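Local coordinates for protein beta-lactamase (Klebsiella pneumoniae, PDB 6HUH) that probably hydrolyses beta-lactam antibiotics to substituted beta-amino acids, as a class D serine beta-lactamase involved in antibiotic resistance, at residues A[44-49]-A[150-155]; A[58-63]-A[120-125]; A[62-67]-A[111-116]; A[198-203]-A[213-218]. All coordinates share one frame; numbering follows the deposited sequence.

Interaction 1: A[44-49]-A[150-155]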
loop_
_atom_site.group_PDB
_atom_site.type_symbol
_atom_site.label_atom_id
_atom_site.label_comp_id
_atom_site.label_asym_id
_atom_site.label_seq_id
_atom_site.Cartn_x
_atom_site.Cartn_y
_atom_site.Cartn_z
ATOM N N ALA A 44 -26.219 -20.298 2.653
ATOM C CA ALA A 44 -25.933 -21.479 3.480
ATOM C C ALA A 44 -25.054 -22.542 2.826
ATOM O O ALA A 44 -24.501 -23.382 3.535
ATOM C CB ALA A 44 -27.222 -22.094 3.965
ATOM N N SER A 45 -24.893 -22.509 1.498
ATOM C CA SER A 45 -24.019 -23.472 0.809
ATOM C C SER A 45 -22.547 -23.163 1.029
ATOM O O SER A 45 -22.145 -22.002 0.987
ATOM C CB SER A 45 -24.318 -23.525 -0.686
ATOM O OG SER A 45 -25.589 -24.110 -0.887
ATOM N N GLN A 46 -21.750 -24.214 1.228
ATOM C CA GLN A 46 -20.311 -24.105 1.449
ATOM C C GLN A 46 -19.583 -23.916 0.122
ATOM O O GLN A 46 -19.817 -24.685 -0.816
ATOM C CB GLN A 46 -19.776 -25.366 2.161
ATOM C CG GLN A 46 -20.349 -25.620 3.553
ATOM C CD GLN A 46 -19.429 -26.462 4.392
ATOM O OE1 GLN A 46 -18.959 -26.032 5.459
ATOM N NE2 GLN A 46 -19.145 -27.680 3.929
ATOM N N LEU A 47 -18.692 -22.916 0.046
ATOM C CA LEU A 47 -17.913 -22.648 -1.163
ATOM C C LEU A 47 -16.411 -22.513 -0.867
ATOM O O LEU A 47 -16.058 -22.114 0.254
ATOM C CB LEU A 47 -18.400 -21.356 -1.843
ATOM C CG LEU A 47 -19.864 -21.288 -2.294
ATOM C CD1 LEU A 47 -20.295 -19.848 -2.486
ATOM C CD2 LEU A 47 -20.098 -22.114 -3.542
ATOM N N PRO A 48 -15.493 -22.761 -1.851
ATOM C CA PRO A 48 -14.061 -22.553 -1.573
ATOM C C PRO A 48 -13.806 -21.121 -1.077
ATOM O O PRO A 48 -14.375 -20.204 -1.659
ATOM C CB PRO A 48 -13.388 -22.826 -2.933
ATOM C CG PRO A 48 -14.468 -22.735 -3.929
ATOM C CD PRO A 48 -15.696 -23.228 -3.240
ATOM N N PRO A 49 -13.036 -20.876 0.014
ATOM C CA PRO A 49 -12.852 -19.484 0.463
ATOM C C PRO A 49 -11.932 -18.662 -0.445
ATOM O O PRO A 49 -12.039 -17.439 -0.475
ATOM C CB PRO A 49 -12.309 -19.630 1.884
ATOM C CG PRO A 49 -11.621 -20.946 1.897
ATOM C CD PRO A 49 -12.271 -21.821 0.858
ATOM N N SER A 150 -10.185 -29.027 -0.517
ATOM C CA SER A 150 -10.801 -29.558 0.696
ATOM C C SER A 150 -11.614 -28.553 1.479
ATOM O O SER A 150 -12.780 -28.813 1.744
ATOM C CB SER A 150 -9.750 -30.197 1.595
ATOM O OG SER A 150 -8.805 -29.237 2.036
ATOM N N LEU A 151 -11.003 -27.418 1.855
ATOM C CA LEU A 151 -11.647 -26.357 2.630
ATOM C C LEU A 151 -12.790 -25.680 1.861
ATOM O O LEU A 151 -12.707 -25.496 0.637
ATOM C CB LEU A 151 -10.607 -25.343 3.154
ATOM C CG LEU A 151 -11.035 -24.368 4.274
ATOM C CD1 LEU A 151 -11.450 -25.099 5.563
ATOM C CD2 LEU A 151 -9.928 -23.421 4.593
ATOM N N ALA A 152 -13.885 -25.377 2.595
ATOM C CA ALA A 152 -15.102 -24.739 2.101
ATOM C C ALA A 152 -15.825 -23.999 3.235
ATOM O O ALA A 152 -15.958 -24.512 4.348
ATOM C CB ALA A 152 -16.025 -25.783 1.473
ATOM N N ILE A 153 -16.261 -22.788 2.955
ATOM C CA ILE A 153 -16.998 -21.977 3.916
ATOM C C ILE A 153 -18.283 -21.415 3.270
ATOM O O ILE A 153 -18.291 -21.047 2.083
ATOM C CB ILE A 153 -16.098 -20.886 4.588
ATOM C CG1 ILE A 153 -16.788 -20.243 5.836
ATOM C CG2 ILE A 153 -15.606 -19.825 3.578
ATOM C CD1 ILE A 153 -15.830 -19.624 6.869
ATOM N N SER A 154 -19.374 -21.396 4.044
ATOM C CA SER A 154 -20.634 -20.837 3.585
ATOM C C SER A 154 -20.671 -19.312 3.927
ATOM O O SER A 154 -20.029 -18.883 4.913
ATOM C CB SER A 154 -21.806 -21.599 4.189
ATOM O OG SER A 154 -22.456 -20.840 5.187
ATOM N N PRO A 155 -21.373 -18.465 3.119
ATOM C CA PRO A 155 -21.415 -17.020 3.441
ATOM C C PRO A 155 -21.860 -16.708 4.883
ATOM O O PRO A 155 -21.371 -15.729 5.466
ATOM C CB PRO A 155 -22.351 -16.442 2.377
ATOM C CG PRO A 155 -22.235 -17.392 1.241
ATOM C CD PRO A 155 -22.123 -18.745 1.877
#
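Pro-49 packs against Leu-151 and Ile-153, and beside it Leu-47 forms a single antiparallel beta bridge with Ile-153. Both segments are loops of the serine beta-lactamase fold. Segment 44-49 leads toward Ser-51, the predicted acyl-ester nucleophile, and 150-155 leads into helix 155-166.

The bridge is a hydrogen-bonded pair. Leu-47 N donates to Ile-153 O at 2.8 Å, nearly straight, from above the carbonyl plane. Ile-153 N returns a bond to Leu-47 O, also at 2.8 Å. Ala-152 lies next to this pair. Ala-152 CB meets Gln-46 CB at 3.8 Å, and Ala-152 CA makes a CA-H...O contact with Leu-47 O.

The Pro-49 ring rests on Leu-151. Pro-49 CD lies 3.7 Å from Leu-151 O, and Pro-49 CG meets Leu-151 CD2 at 4.0 Å, where the two side chains cross at about a right angle. Trp-218 also touches Ile-153. Ser-154 is the N-cap of helix 155-166, and its CA makes a CA-H...O contact with Ser-45 O. The last touch comes from the gamma-methyl of Ile-153. It lies between the backbone N and the carbonyl carbon, and Ile-153 CG2 meets Pro-49 CB at 3.7 Å.

Interaction 2: A[58-63]-A[120-125]; sequences ALMGYD and QYVDRF
Met-60 slides past Tyr-121 in the opposite direction where two helices meet. The axes of 58-63 and 120-124 approach to 11.1 Å, and their directions are 121° apart. From Met-60 CB, CG leaves anti to the carbonyl carbon (chi1 -68°). Met-60 CG lies over one face of the Tyr-121 ring, offset toward the rim, as a CH-pi contact, 3.5 Å from Tyr-121 CG. Met-60 CG also meets Phe-125 CE2 at 4.1 Å. Beyond CG the chain is extended (chi2 -177°), and Met-60 SD passes Tyr-121 CB at 3.8 Å. Met-60 SD is 4.8 Å from the Tyr-121 ring centroid in an oblique Met-aromatic contact. The terminal Met-60 CE touches Tyr-121 CB and, at 3.9 Å, Val-122 CG2.

The far end of the same tyrosine is held by a polar bond. Tyr-121 OH donates to Asp-63 OD2 at 2.9 Å, on the lone pair that points away from the other carboxylate oxygen. The carboxylate and ring planes are nearly perpendicular. One turn back from Asp-63, Leu-59 CB meets Phe-125 CZ at 3.8 Å, approaching obliquely. Leu-59 also packs on Phe-161 and Leu-165 of helix 155-166. This is helix-helix packing in the all-helical region of the serine beta-lactamase fold, where helix 56-64, which follows the predicted nucleophile Ser-51 in sequence, packs against helix 115-124.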
loop_
_atom_site.group_PDB
_atom_site.type_symbol
_atom_site.label_atom_id
_atom_site.label_comp_id
_atom_site.label_asym_id
_atom_site.label_seq_id
_atom_site.Cartn_x
_atom_site.Cartn_y
_atom_site.Cartn_z
ATOM N N ALA A 58 -3.797 -13.933 8.106
ATOM C CA ALA A 58 -3.219 -12.698 8.667
ATOM C C ALA A 58 -3.213 -12.761 10.204
ATOM O O ALA A 58 -2.260 -12.289 10.815
ATOM C CB ALA A 58 -4.003 -11.480 8.207
ATOM N N LEU A 59 -4.251 -13.378 10.818
ATOM C CA LEU A 59 -4.357 -13.539 12.269
ATOM C C LEU A 59 -3.356 -14.562 12.801
ATOM O O LEU A 59 -2.712 -14.299 13.825
ATOM C CB LEU A 59 -5.774 -13.939 12.672
ATOM C CG LEU A 59 -6.868 -12.917 12.440
ATOM C CD1 LEU A 59 -8.196 -13.616 12.275
ATOM C CD2 LEU A 59 -6.918 -11.897 13.581
ATOM N N MET A 60 -3.234 -15.730 12.108
ATOM C CA MET A 60 -2.295 -16.809 12.438
ATOM C C MET A 60 -0.898 -16.213 12.402
ATOM O O MET A 60 -0.177 -16.283 13.401
ATOM C CB MET A 60 -2.384 -17.970 11.424
ATOM C CG MET A 60 -3.674 -18.737 11.462
ATOM S SD MET A 60 -3.658 -20.127 10.290
ATOM C CE MET A 60 -5.424 -20.259 9.933
ATOM N N GLY A 61 -0.571 -15.580 11.274
ATOM C CA GLY A 61 0.700 -14.906 11.020
ATOM C C GLY A 61 1.086 -13.829 12.012
ATOM O O GLY A 61 2.253 -13.733 12.377
ATOM N N TYR A 62 0.133 -13.027 12.478
ATOM C CA TYR A 62 0.465 -12.026 13.483
ATOM C C TYR A 62 0.503 -12.592 14.887
ATOM O O TYR A 62 1.309 -12.141 15.687
ATOM C CB TYR A 62 -0.455 -10.814 13.420
ATOM C CG TYR A 62 -0.146 -9.916 12.246
ATOM C CD1 TYR A 62 1.008 -9.134 12.222
ATOM C CD2 TYR A 62 -1.015 -9.833 11.161
ATOM C CE1 TYR A 62 1.299 -8.317 11.131
ATOM C CE2 TYR A 62 -0.729 -9.026 10.064
ATOM C CZ TYR A 62 0.424 -8.270 10.053
ATOM O OH TYR A 62 0.650 -7.476 8.962
ATOM N N ASP A 63 -0.348 -13.569 15.193
ATOM C CA ASP A 63 -0.397 -14.181 16.520
ATOM C C ASP A 63 0.864 -14.989 16.822
ATOM O O ASP A 63 1.369 -14.937 17.943
ATOM C CB ASP A 63 -1.656 -15.062 16.663
ATOM C CG ASP A 63 -1.899 -15.538 18.078
ATOM O OD1 ASP A 63 -2.143 -14.665 18.975
ATOM O OD2 ASP A 63 -1.869 -16.780 18.298
ATOM N N GLN A 120 -4.820 -26.387 14.352
ATOM C CA GLN A 120 -5.248 -25.864 15.662
ATOM C C GLN A 120 -5.977 -24.530 15.513
ATOM O O GLN A 120 -7.054 -24.343 16.103
ATOM C CB GLN A 120 -4.058 -25.687 16.597
ATOM C CG GLN A 120 -3.550 -26.968 17.217
ATOM C CD GLN A 120 -2.226 -26.773 17.914
ATOM O OE1 GLN A 120 -1.224 -27.417 17.572
ATOM N NE2 GLN A 120 -2.203 -25.902 18.928
ATOM N N TYR A 121 -5.395 -23.613 14.689
ATOM C CA TYR A 121 -5.945 -22.299 14.390
ATOM C C TYR A 121 -7.284 -22.457 13.652
ATOM O O TYR A 121 -8.271 -21.923 14.135
ATOM C CB TYR A 121 -4.961 -21.473 13.556
ATOM C CG TYR A 121 -3.878 -20.753 14.334
ATOM C CD1 TYR A 121 -4.158 -19.585 15.039
ATOM C CD2 TYR A 121 -2.547 -21.147 14.242
ATOM C CE1 TYR A 121 -3.160 -18.887 15.719
ATOM C CE2 TYR A 121 -1.537 -20.451 14.910
ATOM C CZ TYR A 121 -1.848 -19.314 15.644
ATOM O OH TYR A 121 -0.874 -18.590 16.298
ATOM N N VAL A 122 -7.344 -23.246 12.545
ATOM C CA VAL A 122 -8.583 -23.479 11.758
ATOM C C VAL A 122 -9.696 -24.050 12.647
ATOM O O VAL A 122 -10.837 -23.600 12.525
ATOM C CB VAL A 122 -8.362 -24.298 10.452
ATOM C CG1 VAL A 122 -9.670 -24.626 9.749
ATOM C CG2 VAL A 122 -7.453 -23.537 9.503
ATOM N N ASP A 123 -9.349 -24.943 13.602
ATOM C CA ASP A 123 -10.298 -25.506 14.571
ATOM C C ASP A 123 -10.768 -24.421 15.560
ATOM O O ASP A 123 -11.981 -24.226 15.685
ATOM C CB ASP A 123 -9.677 -26.671 15.359
ATOM C CG ASP A 123 -9.407 -27.955 14.591
ATOM O OD1 ASP A 123 -9.531 -27.941 13.342
ATOM O OD2 ASP A 123 -9.048 -28.973 15.240
ATOM N N ARG A 124 -9.815 -23.696 16.234
ATOM C CA ARG A 124 -10.152 -22.662 17.227
ATOM C C ARG A 124 -10.930 -21.504 16.650
ATOM O O ARG A 124 -11.728 -20.901 17.368
ATOM C CB ARG A 124 -8.928 -22.168 18.014
ATOM C CG ARG A 124 -8.946 -22.672 19.460
ATOM C CD ARG A 124 -8.107 -21.846 20.421
ATOM N NE ARG A 124 -8.353 -22.238 21.814
ATOM C CZ ARG A 124 -7.894 -21.586 22.877
ATOM N NH1 ARG A 124 -7.153 -20.495 22.726
ATOM N NH2 ARG A 124 -8.172 -22.019 24.100
ATOM N N PHE A 125 -10.713 -21.225 15.342
ATOM C CA PHE A 125 -11.395 -20.207 14.538
ATOM C C PHE A 125 -12.741 -20.730 14.014
ATOM O O PHE A 125 -13.540 -19.930 13.519
ATOM C CB PHE A 125 -10.521 -19.777 13.346
ATOM C CG PHE A 125 -9.356 -18.862 13.653
ATOM C CD1 PHE A 125 -9.206 -18.293 14.916
ATOM C CD2 PHE A 125 -8.426 -18.546 12.669
ATOM C CE1 PHE A 125 -8.134 -17.447 15.195
ATOM C CE2 PHE A 125 -7.362 -17.684 12.948
ATOM C CZ PHE A 125 -7.222 -17.144 14.209
#

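Interaction 3: A[62-67]-A[111-116]; sequences YDSGFL and EWLGAA
Ser-64 faces Leu-113 and Phe-66 faces Trp-112, with CA atoms 7.9 Å apart for Ser-64 and Leu-113 and 7.7 Å apart for Phe-66 and Trp-112. The contact joins two helix ends in the helical region of the class D fold. Each helix is followed by a glycine with positive phi. Gly-65 has phi 104° and comes after helix 56-64. Gly-114 comes after helix 103-113 and is also the N-cap of helix 115-124. These backbone angles call for glycine.

Just past Gly-65, Phe-66 lies over the indole of Trp-112. With CG anti to the backbone N (chi1 -177°), the Phe-66 side chain slides past that of Trp-112 in the opposite direction. Phe-66 CB sits over the six-membered ring of Trp-112, 3.9 Å from its centroid, as a CH-pi contact. Phe-66 CD1 lies over the same ring system, 3.4 Å from Trp-112 CG. The planes of the phenyl and the five-membered ring are 48° apart. Phe-66 also touches Leu-75.

Ser-64 meets the indole at its edge, with Ser-64 CB in the ring plane and 3.6 Å from Trp-112 CZ3. Arg-117 of helix 115-124 touches both residues. The serine hydroxyl is hydrogen-bonded to Met-60 O, one turn earlier in its own helix. Leu-113 CD2 lies in van der Waals contact with the same hydroxyl, 3.9 Å from Ser-64 OG.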
loop_
_atom_site.group_PDB
_atom_site.type_symbol
_atom_site.label_atom_id
_atom_site.label_comp_id
_atom_site.label_asym_id
_atom_site.label_seq_id
_atom_site.Cartn_x
_atom_site.Cartn_y
_atom_site.Cartn_z
ATOM N N TYR A 62 0.133 -13.027 12.478
ATOM C CA TYR A 62 0.465 -12.026 13.483
ATOM C C TYR A 62 0.503 -12.592 14.887
ATOM O O TYR A 62 1.309 -12.141 15.687
ATOM C CB TYR A 62 -0.455 -10.814 13.420
ATOM C CG TYR A 62 -0.146 -9.916 12.246
ATOM C CD1 TYR A 62 1.008 -9.134 12.222
ATOM C CD2 TYR A 62 -1.015 -9.833 11.161
ATOM C CE1 TYR A 62 1.299 -8.317 11.131
ATOM C CE2 TYR A 62 -0.729 -9.026 10.064
ATOM C CZ TYR A 62 0.424 -8.270 10.053
ATOM O OH TYR A 62 0.650 -7.476 8.962
ATOM N N ASP A 63 -0.348 -13.569 15.193
ATOM C CA ASP A 63 -0.397 -14.181 16.520
ATOM C C ASP A 63 0.864 -14.989 16.822
ATOM O O ASP A 63 1.369 -14.937 17.943
ATOM C CB ASP A 63 -1.656 -15.062 16.663
ATOM C CG ASP A 63 -1.899 -15.538 18.078
ATOM O OD1 ASP A 63 -2.143 -14.665 18.975
ATOM O OD2 ASP A 63 -1.869 -16.780 18.298
ATOM N N SER A 64 1.346 -15.756 15.824
ATOM C CA SER A 64 2.509 -16.618 15.956
ATOM C C SER A 64 3.820 -15.848 15.863
ATOM O O SER A 64 4.810 -16.278 16.443
ATOM C CB SER A 64 2.454 -17.750 14.938
ATOM O OG SER A 64 2.338 -17.265 13.612
ATOM N N GLY A 65 3.815 -14.710 15.168
ATOM C CA GLY A 65 4.998 -13.874 15.021
ATOM C C GLY A 65 5.684 -13.963 13.674
ATOM O O GLY A 65 6.737 -13.339 13.488
ATOM N N PHE A 66 5.103 -14.733 12.724
ATOM C CA PHE A 66 5.637 -14.857 11.372
ATOM C C PHE A 66 5.583 -13.504 10.684
ATOM O O PHE A 66 6.538 -13.111 10.002
ATOM C CB PHE A 66 4.838 -15.863 10.538
ATOM C CG PHE A 66 5.457 -16.038 9.170
ATOM C CD1 PHE A 66 6.667 -16.705 9.019
ATOM C CD2 PHE A 66 4.877 -15.472 8.050
ATOM C CE1 PHE A 66 7.248 -16.867 7.765
ATOM C CE2 PHE A 66 5.481 -15.599 6.797
ATOM C CZ PHE A 66 6.658 -16.305 6.665
ATOM N N LEU A 67 4.435 -12.825 10.817
ATOM C CA LEU A 67 4.206 -11.502 10.261
ATOM C C LEU A 67 4.477 -10.525 11.380
ATOM O O LEU A 67 4.028 -10.746 12.515
ATOM C CB LEU A 67 2.774 -11.370 9.726
ATOM C CG LEU A 67 2.328 -12.396 8.690
ATOM C CD1 LEU A 67 0.855 -12.276 8.446
ATOM C CD2 LEU A 67 3.134 -12.297 7.384
ATOM N N GLU A 111 3.939 -23.181 5.714
ATOM C CA GLU A 111 5.116 -24.074 5.823
ATOM C C GLU A 111 5.892 -23.817 7.125
ATOM O O GLU A 111 6.429 -24.753 7.722
ATOM C CB GLU A 111 6.066 -23.897 4.629
ATOM C CG GLU A 111 5.660 -24.677 3.388
ATOM C CD GLU A 111 6.500 -24.413 2.148
ATOM O OE1 GLU A 111 5.921 -24.377 1.036
ATOM O OE2 GLU A 111 7.735 -24.252 2.284
ATOM N N TRP A 112 5.927 -22.539 7.552
ATOM C CA TRP A 112 6.542 -22.054 8.778
ATOM C C TRP A 112 5.711 -22.424 10.022
ATOM O O TRP A 112 6.292 -22.658 11.081
ATOM C CB TRP A 112 6.728 -20.533 8.692
ATOM C CG TRP A 112 7.366 -19.932 9.907
ATOM C CD1 TRP A 112 8.695 -19.728 10.117
ATOM C CD2 TRP A 112 6.696 -19.469 11.087
ATOM N NE1 TRP A 112 8.898 -19.176 11.357
ATOM C CE2 TRP A 112 7.687 -19.002 11.974
ATOM C CE3 TRP A 112 5.350 -19.396 11.479
ATOM C CZ2 TRP A 112 7.377 -18.484 13.238
ATOM C CZ3 TRP A 112 5.042 -18.881 12.728
ATOM C CH2 TRP A 112 6.046 -18.436 13.593
ATOM N N LEU A 113 4.363 -22.400 9.922
ATOM C CA LEU A 113 3.479 -22.718 11.055
ATOM C C LEU A 113 3.506 -24.197 11.394
ATOM O O LEU A 113 3.554 -24.570 12.577
ATOM C CB LEU A 113 2.032 -22.330 10.742
ATOM C CG LEU A 113 1.550 -20.959 11.163
ATOM C CD1 LEU A 113 0.234 -20.669 10.499
ATOM C CD2 LEU A 113 1.353 -20.869 12.664
ATOM N N GLY A 114 3.439 -25.012 10.343
ATOM C CA GLY A 114 3.352 -26.455 10.442
ATOM C C GLY A 114 1.899 -26.836 10.344
ATOM O O GLY A 114 1.027 -26.029 10.682
ATOM N N ALA A 115 1.627 -28.055 9.866
ATOM C CA ALA A 115 0.265 -28.547 9.670
ATOM C C ALA A 115 -0.528 -28.666 10.972
ATOM O O ALA A 115 -1.740 -28.465 10.952
ATOM C CB ALA A 115 0.296 -29.865 8.931
ATOM N N ALA A 116 0.159 -28.965 12.104
ATOM C CA ALA A 116 -0.455 -29.109 13.427
ATOM C C ALA A 116 -1.019 -27.788 13.960
ATOM O O ALA A 116 -2.180 -27.764 14.385
ATOM C CB ALA A 116 0.536 -29.699 14.410
#

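Interaction 4: A[198-203]-A[213-218]. With SO4 (sulfate ion), chain C.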
loop_
_atom_site.group_PDB
_atom_site.type_symbol
_atom_site.label_atom_id
_atom_site.label_comp_id
_atom_site.label_asym_id
_atom_site.label_seq_id
_atom_site.Cartn_x
_atom_site.Cartn_y
_atom_site.Cartn_z
ATOM N N THR A 198 -11.258 -9.588 -1.305
ATOM C CA THR A 198 -11.793 -10.272 -2.476
ATOM C C THR A 198 -11.219 -11.700 -2.550
ATOM O O THR A 198 -10.115 -11.944 -2.068
ATOM C CB THR A 198 -11.525 -9.484 -3.761
ATOM O OG1 THR A 198 -10.121 -9.280 -3.923
ATOM C CG2 THR A 198 -12.270 -8.160 -3.809
ATOM N N GLY A 199 -11.982 -12.613 -3.142
ATOM C CA GLY A 199 -11.598 -14.005 -3.361
ATOM C C GLY A 199 -12.168 -14.538 -4.662
ATOM O O GLY A 199 -13.268 -14.151 -5.040
ATOM N N THR A 200 -11.413 -15.389 -5.381
ATOM C CA THR A 200 -11.830 -16.021 -6.635
ATOM C C THR A 200 -11.428 -17.492 -6.642
ATOM O O THR A 200 -10.236 -17.827 -6.593
ATOM C CB THR A 200 -11.394 -15.220 -7.904
ATOM O OG1 THR A 200 -12.268 -14.097 -8.066
ATOM C CG2 THR A 200 -11.451 -16.048 -9.201
ATOM N N GLY A 201 -12.443 -18.344 -6.697
ATOM C CA GLY A 201 -12.280 -19.789 -6.732
ATOM C C GLY A 201 -13.373 -20.503 -7.494
ATOM O O GLY A 201 -14.428 -19.934 -7.788
ATOM N N TYR A 202 -13.119 -21.765 -7.811
ATOM C CA TYR A 202 -14.066 -22.613 -8.513
ATOM C C TYR A 202 -14.500 -23.716 -7.567
ATOM O O TYR A 202 -13.677 -24.168 -6.765
ATOM C CB TYR A 202 -13.446 -23.182 -9.790
ATOM C CG TYR A 202 -13.402 -22.181 -10.920
ATOM C CD1 TYR A 202 -12.491 -21.127 -10.912
ATOM C CD2 TYR A 202 -14.272 -22.282 -11.999
ATOM C CE1 TYR A 202 -12.459 -20.190 -11.944
ATOM C CE2 TYR A 202 -14.239 -21.361 -13.046
ATOM C CZ TYR A 202 -13.329 -20.317 -13.015
ATOM O OH TYR A 202 -13.308 -19.399 -14.036
ATOM N N PRO A 203 -15.789 -24.136 -7.590
ATOM C CA PRO A 203 -16.217 -25.216 -6.691
ATOM C C PRO A 203 -15.465 -26.503 -7.027
ATOM O O PRO A 203 -15.461 -26.895 -8.201
ATOM C CB PRO A 203 -17.721 -25.330 -6.963
ATOM C CG PRO A 203 -18.091 -24.112 -7.725
ATOM C CD PRO A 203 -16.888 -23.718 -8.478
ATOM N N ASP A 213 -18.102 -25.159 -13.967
ATOM C CA ASP A 213 -16.971 -24.303 -14.385
ATOM C C ASP A 213 -17.336 -22.803 -14.204
ATOM O O ASP A 213 -17.148 -21.968 -15.100
ATOM C CB ASP A 213 -16.482 -24.671 -15.812
ATOM C CG ASP A 213 -15.302 -23.886 -16.370
ATOM O OD1 ASP A 213 -14.488 -23.375 -15.566
ATOM O OD2 ASP A 213 -15.192 -23.786 -17.609
ATOM N N GLN A 214 -17.905 -22.501 -13.025
ATOM C CA GLN A 214 -18.335 -21.158 -12.659
ATOM C C GLN A 214 -17.435 -20.569 -11.578
ATOM O O GLN A 214 -17.114 -21.229 -10.594
ATOM C CB GLN A 214 -19.811 -21.141 -12.237
ATOM C CG GLN A 214 -20.768 -21.442 -13.384
ATOM C CD GLN A 214 -22.206 -21.168 -13.021
ATOM O OE1 GLN A 214 -22.774 -21.769 -12.097
ATOM N NE2 GLN A 214 -22.834 -20.267 -13.763
ATOM N N GLN A 215 -17.062 -19.306 -11.783
ATOM C CA GLN A 215 -16.223 -18.507 -10.908
ATOM C C GLN A 215 -17.016 -18.060 -9.681
ATOM O O GLN A 215 -18.181 -17.689 -9.811
ATOM C CB GLN A 215 -15.759 -17.267 -11.691
ATOM C CG GLN A 215 -14.267 -16.987 -11.608
ATOM C CD GLN A 215 -13.912 -15.687 -12.282
ATOM O OE1 GLN A 215 -13.397 -14.758 -11.652
ATOM N NE2 GLN A 215 -14.181 -15.585 -13.577
ATOM N N ILE A 216 -16.383 -18.078 -8.498
ATOM C CA ILE A 216 -16.991 -17.576 -7.265
ATOM C C ILE A 216 -16.220 -16.334 -6.854
ATOM O O ILE A 216 -15.029 -16.408 -6.544
ATOM C CB ILE A 216 -17.103 -18.575 -6.075
ATOM C CG1 ILE A 216 -17.813 -19.883 -6.479
ATOM C CG2 ILE A 216 -17.789 -17.904 -4.859
ATOM C CD1 ILE A 216 -17.287 -21.100 -5.788
ATOM N N GLY A 217 -16.902 -15.210 -6.891
ATOM C CA GLY A 217 -16.331 -13.945 -6.470
ATOM C C GLY A 217 -16.668 -13.732 -5.020
ATOM O O GLY A 217 -17.755 -14.090 -4.582
ATOM N N TRP A 218 -15.748 -13.231 -4.248
ATOM C CA TRP A 218 -16.060 -13.002 -2.852
ATOM C C TRP A 218 -15.672 -11.573 -2.465
ATOM O O TRP A 218 -14.585 -11.127 -2.810
ATOM C CB TRP A 218 -15.231 -13.937 -1.946
ATOM C CG TRP A 218 -15.604 -15.378 -1.771
ATOM C CD1 TRP A 218 -15.002 -16.444 -2.377
ATOM C CD2 TRP A 218 -16.383 -15.926 -0.692
ATOM N NE1 TRP A 218 -15.437 -17.623 -1.813
ATOM C CE2 TRP A 218 -16.292 -17.335 -0.782
ATOM C CE3 TRP A 218 -17.206 -15.363 0.305
ATOM C CZ2 TRP A 218 -17.000 -18.184 0.070
ATOM C CZ3 TRP A 218 -17.900 -16.203 1.151
ATOM C CH2 TRP A 218 -17.791 -17.598 1.032
HETATM S S SO4 C . -8.466 -12.289 -6.054
HETATM O O1 SO4 C . -7.336 -12.580 -6.942
HETATM O O2 SO4 C . -9.707 -12.178 -6.823
HETATM O O3 SO4 C . -8.603 -13.380 -5.104
HETATM O O4 SO4 C . -8.217 -11.036 -5.343
#
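Gly-199 and Trp-218 pair through both of their backbone groups. Gly-199 N donates to Trp-218 O at 3.0 Å, and Trp-218 N donates to Gly-199 O at 2.8 Å. Gly-201 and Ile-216 form the next hydrogen-bonded pair of this antiparallel ladder, with Thr-200 and Gly-217 as the non-hydrogen-bonded pair between them.

Thr-198 and Gly-199 end the Lys-Thr-Gly motif of serine beta-lactamases. Gly-199 lies about 4 Å from the side chain of Ser-51, the predicted nucleophile. A sulfate, probably from the crystallisation liquor, lies beside strand 192-201. Thr-198 OG1 donates to sulfate O4 at 3.0 Å. Chi1 of 58° puts Thr-198 OG1 between the backbone N and the carbonyl carbon, where it meets the ion. Ser-101 and Ser-246 also bind the ion.

Further along, Gln-215 lies against Tyr-202. Gln-215 CA sits over one face of the Tyr-202 ring, 4.1 Å from its centroid, and Gln-215 CG lies 3.6 Å from Tyr-202 OH. Gln-215 OE1 comes to 3.4 Å from Thr-200 CG2. Pro-203 CG meets Ile-216 CD1 at 3.7 Å.

An outer layer positions these groups. Trp-218 NE1 is hydrogen-bonded to Pro-48 O, in the loop just before Ser-51. Strand 215-225 pairs on its other side with strand 228-238, through Gly-217 with Val-236 and Gln-215 with Gln-238. Ser-246 and Arg-250 of helix 245-264 touch Thr-198.

In the fold
Along the chain, interactions 2 and 3 both lie between the two segments of interaction 1, and interaction 4 follows. Interactions 2 and 3 share Tyr-62 and Asp-63, use helices 56-64 and 115-124, and have centres about 8 Å apart in the helical region. Interactions 1 and 4 have centres about 11 Å apart and touch near the predicted nucleophile Ser-51, where the loop before it meets strand 215-225 of the six-stranded sheet. Interaction 4 lies about 23 Å from interaction 2 and 26 Å from interaction 3, centre to centre, across the middle of the chain. This is consistent with an active site between sheet and helical region, as in other serine beta-lactamases.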